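Local atomic coordinates of tannase (Fusobacterium nucleatum subsp. nucleatum ATCC 25586, PDB entry 6YQ4), a protein that probably hydrolyses the ester bonds of gallotannins as an alpha/beta-hydrolase-type tannase, detoxifying these plant polyphenols for the bacterium. Residues Y219-G225 with T344-M350. Numbering follows the deposited sequence. Where two conformers were deposited one is given.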
loop_
_atom_site.group_PDB
_atom_site.type_symbol
_atom_site.label_atom_id
_atom_site.label_comp_id
_atom_site.label_asym_id
_atom_site.label_seq_id
_atom_site.Cartn_x
_atom_site.Cartn_y
_atom_site.Cartn_z
ATOM N N TYR A 219 2.365 -5.599 15.557
ATOM C CA TYR A 219 3.233 -4.480 15.926
ATOM C C TYR A 219 3.764 -4.629 17.347
ATOM O O TYR A 219 4.908 -4.262 17.627
ATOM C CB TYR A 219 2.467 -3.172 15.772
ATOM C CG TYR A 219 3.339 -1.931 15.697
ATOM C CD1 TYR A 219 3.656 -1.222 16.847
ATOM C CD2 TYR A 219 3.868 -1.496 14.490
ATOM C CE1 TYR A 219 4.453 -0.072 16.789
ATOM C CE2 TYR A 219 4.663 -0.351 14.416
ATOM C CZ TYR A 219 4.946 0.361 15.581
ATOM O OH TYR A 219 5.730 1.495 15.547
ATOM N N GLU A 220 2.965 -5.196 18.242
ATOM C CA GLU A 220 3.398 -5.428 19.607
ATOM C C GLU A 220 4.232 -6.694 19.744
ATOM O O GLU A 220 5.132 -6.750 20.581
ATOM C CB GLU A 220 2.166 -5.476 20.511
ATOM C CG GLU A 220 1.447 -4.123 20.564
ATOM C CD GLU A 220 2.427 -2.970 20.757
ATOM O OE1 GLU A 220 2.268 -1.934 20.087
ATOM O OE2 GLU A 220 3.363 -3.097 21.588
ATOM N N TRP A 221 3.941 -7.725 18.952
ATOM C CA TRP A 221 4.861 -8.848 18.850
ATOM C C TRP A 221 6.272 -8.369 18.507
ATOM O O TRP A 221 7.236 -8.683 19.212
ATOM C CB TRP A 221 4.345 -9.843 17.813
ATOM C CG TRP A 221 5.306 -10.940 17.587
ATOM C CD1 TRP A 221 5.586 -11.969 18.428
ATOM C CD2 TRP A 221 6.151 -11.101 16.452
ATOM N NE1 TRP A 221 6.560 -12.776 17.886
ATOM C CE2 TRP A 221 6.928 -12.258 16.673
ATOM C CE3 TRP A 221 6.351 -10.362 15.284
ATOM C CZ2 TRP A 221 7.864 -12.710 15.752
ATOM C CZ3 TRP A 221 7.284 -10.820 14.372
ATOM C CH2 TRP A 221 8.026 -11.982 14.609
ATOM N N MET A 222 6.402 -7.563 17.456
ATOM C CA MET A 222 7.701 -6.986 17.122
ATOM C C MET A 222 8.242 -6.059 18.223
ATOM O O MET A 222 9.395 -6.194 18.645
ATOM C CB MET A 222 7.601 -6.242 15.800
ATOM C CG MET A 222 8.933 -6.115 15.096
ATOM S SD MET A 222 8.828 -6.231 13.310
ATOM C CE MET A 222 8.043 -7.806 13.200
ATOM N N TYR A 223 7.441 -5.106 18.704
ATOM C CA TYR A 223 8.003 -3.975 19.435
ATOM C C TYR A 223 7.669 -3.953 20.930
ATOM O O TYR A 223 7.886 -2.930 21.591
ATOM C CB TYR A 223 7.570 -2.672 18.757
ATOM C CG TYR A 223 8.216 -2.507 17.418
ATOM C CD1 TYR A 223 7.472 -2.614 16.251
ATOM C CD2 TYR A 223 9.590 -2.296 17.307
ATOM C CE1 TYR A 223 8.069 -2.504 15.008
ATOM C CE2 TYR A 223 10.203 -2.202 16.041
ATOM C CZ TYR A 223 9.428 -2.305 14.910
ATOM O OH TYR A 223 9.997 -2.195 13.666
ATOM N N ASN A 224 7.157 -5.046 21.483
ATOM C CA ASN A 224 6.981 -5.130 22.925
ATOM C C ASN A 224 8.316 -4.928 23.636
ATOM O O ASN A 224 9.345 -5.483 23.237
ATOM C CB ASN A 224 6.393 -6.490 23.299
ATOM C CG ASN A 224 6.051 -6.594 24.756
ATOM O OD1 ASN A 224 6.659 -7.367 25.490
ATOM N ND2 ASN A 224 5.060 -5.827 25.185
ATOM N N GLY A 225 8.295 -4.123 24.690
ATOM C CA GLY A 225 9.480 -3.823 25.459
ATOM C C GLY A 225 10.184 -2.546 25.060
ATOM O O GLY A 225 10.996 -2.039 25.838
ATOM N N THR A 344 15.032 -5.183 16.861
ATOM C CA THR A 344 13.836 -4.353 16.913
ATOM C C THR A 344 13.830 -3.381 18.087
ATOM O O THR A 344 12.987 -2.475 18.107
ATOM C CB THR A 344 12.591 -5.242 16.966
ATOM O OG1 THR A 344 12.788 -6.269 17.945
ATOM C CG2 THR A 344 12.372 -5.895 15.622
ATOM N N HIS A 345 14.741 -3.543 19.053
ATOM C CA HIS A 345 14.827 -2.675 20.214
ATOM C C HIS A 345 15.860 -1.570 20.044
ATOM O O HIS A 345 16.252 -0.940 21.031
ATOM C CB HIS A 345 15.148 -3.507 21.455
ATOM C CG HIS A 345 13.958 -4.206 22.021
ATOM N ND1 HIS A 345 13.102 -4.960 21.241
ATOM C CD2 HIS A 345 13.462 -4.248 23.278
ATOM C CE1 HIS A 345 12.135 -5.442 22.000
ATOM N NE2 HIS A 345 12.333 -5.029 23.241
ATOM N N ILE A 346 16.324 -1.336 18.822
ATOM C CA ILE A 346 17.496 -0.498 18.635
ATOM C C ILE A 346 17.044 0.952 18.510
ATOM O O ILE A 346 17.439 1.803 19.319
ATOM C CB ILE A 346 18.341 -0.999 17.444
ATOM C CG1 ILE A 346 19.237 -2.155 17.932
ATOM C CG2 ILE A 346 19.185 0.123 16.837
ATOM C CD1 ILE A 346 20.281 -2.628 16.938
ATOM N N GLY A 347 16.181 1.258 17.553
ATOM C CA GLY A 347 15.625 2.593 17.531
ATOM C C GLY A 347 14.592 2.782 18.633
ATOM O O GLY A 347 14.293 1.884 19.422
ATOM N N ASP A 348 14.031 3.988 18.682
ATOM C CA ASP A 348 12.800 4.208 19.431
ATOM C C ASP A 348 11.630 3.666 18.632
ATOM O O ASP A 348 11.631 3.706 17.408
ATOM C CB ASP A 348 12.554 5.693 19.679
ATOM C CG ASP A 348 13.269 6.219 20.890
ATOM O OD1 ASP A 348 13.777 5.444 21.731
ATOM O OD2 ASP A 348 13.322 7.445 20.988
ATOM N N ARG A 349 10.616 3.177 19.324
ATOM C CA ARG A 349 9.393 2.766 18.651
ATOM C C ARG A 349 8.708 3.994 18.061
ATOM O O ARG A 349 8.937 5.115 18.499
ATOM C CB ARG A 349 8.466 2.024 19.630
ATOM C CG ARG A 349 7.075 2.635 19.836
ATOM C CD ARG A 349 6.451 2.325 21.212
ATOM N NE ARG A 349 6.618 0.942 21.666
ATOM C CZ ARG A 349 5.667 0.007 21.639
ATOM N NH1 ARG A 349 5.927 -1.214 22.079
ATOM N NH2 ARG A 349 4.457 0.280 21.161
ATOM N N MET A 350 7.866 3.775 17.054
ATOM C CA MET A 350 7.130 4.874 16.440
ATOM C C MET A 350 5.711 5.011 16.991
ATOM O O MET A 350 5.409 5.941 17.736
ATOM C CB MET A 350 7.070 4.683 14.937
ATOM C CG MET A 350 6.767 5.955 14.211
ATOM S SD MET A 350 6.279 5.679 12.521
ATOM C CE MET A 350 4.853 6.768 12.377
#
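Arg349 makes the main polar link, reaching back to the end of helix 212-223. Its guanidinium meets the Glu220 carboxylate end-on, Arg349 NH1 to Glu220 OE2 at 3.2 Å and Arg349 NH2 to Glu220 OE1 at 3.3 Å, a two-pronged salt bridge. Arg349 NH1 also lies 2.6 Å from Tyr223 O, a weak, bent hydrogen bond. Each group has a further partner: Ser265 OG for Glu220 OE2, Val226 O for Arg349 NE. Met350 N bonds weakly to Tyr219 OH (3.5 Å), which also bonds to Lys445 O. At the other end of 344-350 side-chain packing mixes with carbonyls: Thr344 CG2 packs on Met222 CG (3.5 Å), while the Tyr223 ring edge meets Thr344 O, 3.5 Å from CE2. Gly225 has positive phi, where a CB would jam against the Asn224 carbonyl; it would also clash with His345 NE2. Thus a loop after helix 340-344 touches helix 212-223 near its end, an arginine binding a carboxylate and a backbone carbonyl, outside the main sheet of the alpha/beta-hydrolase fold.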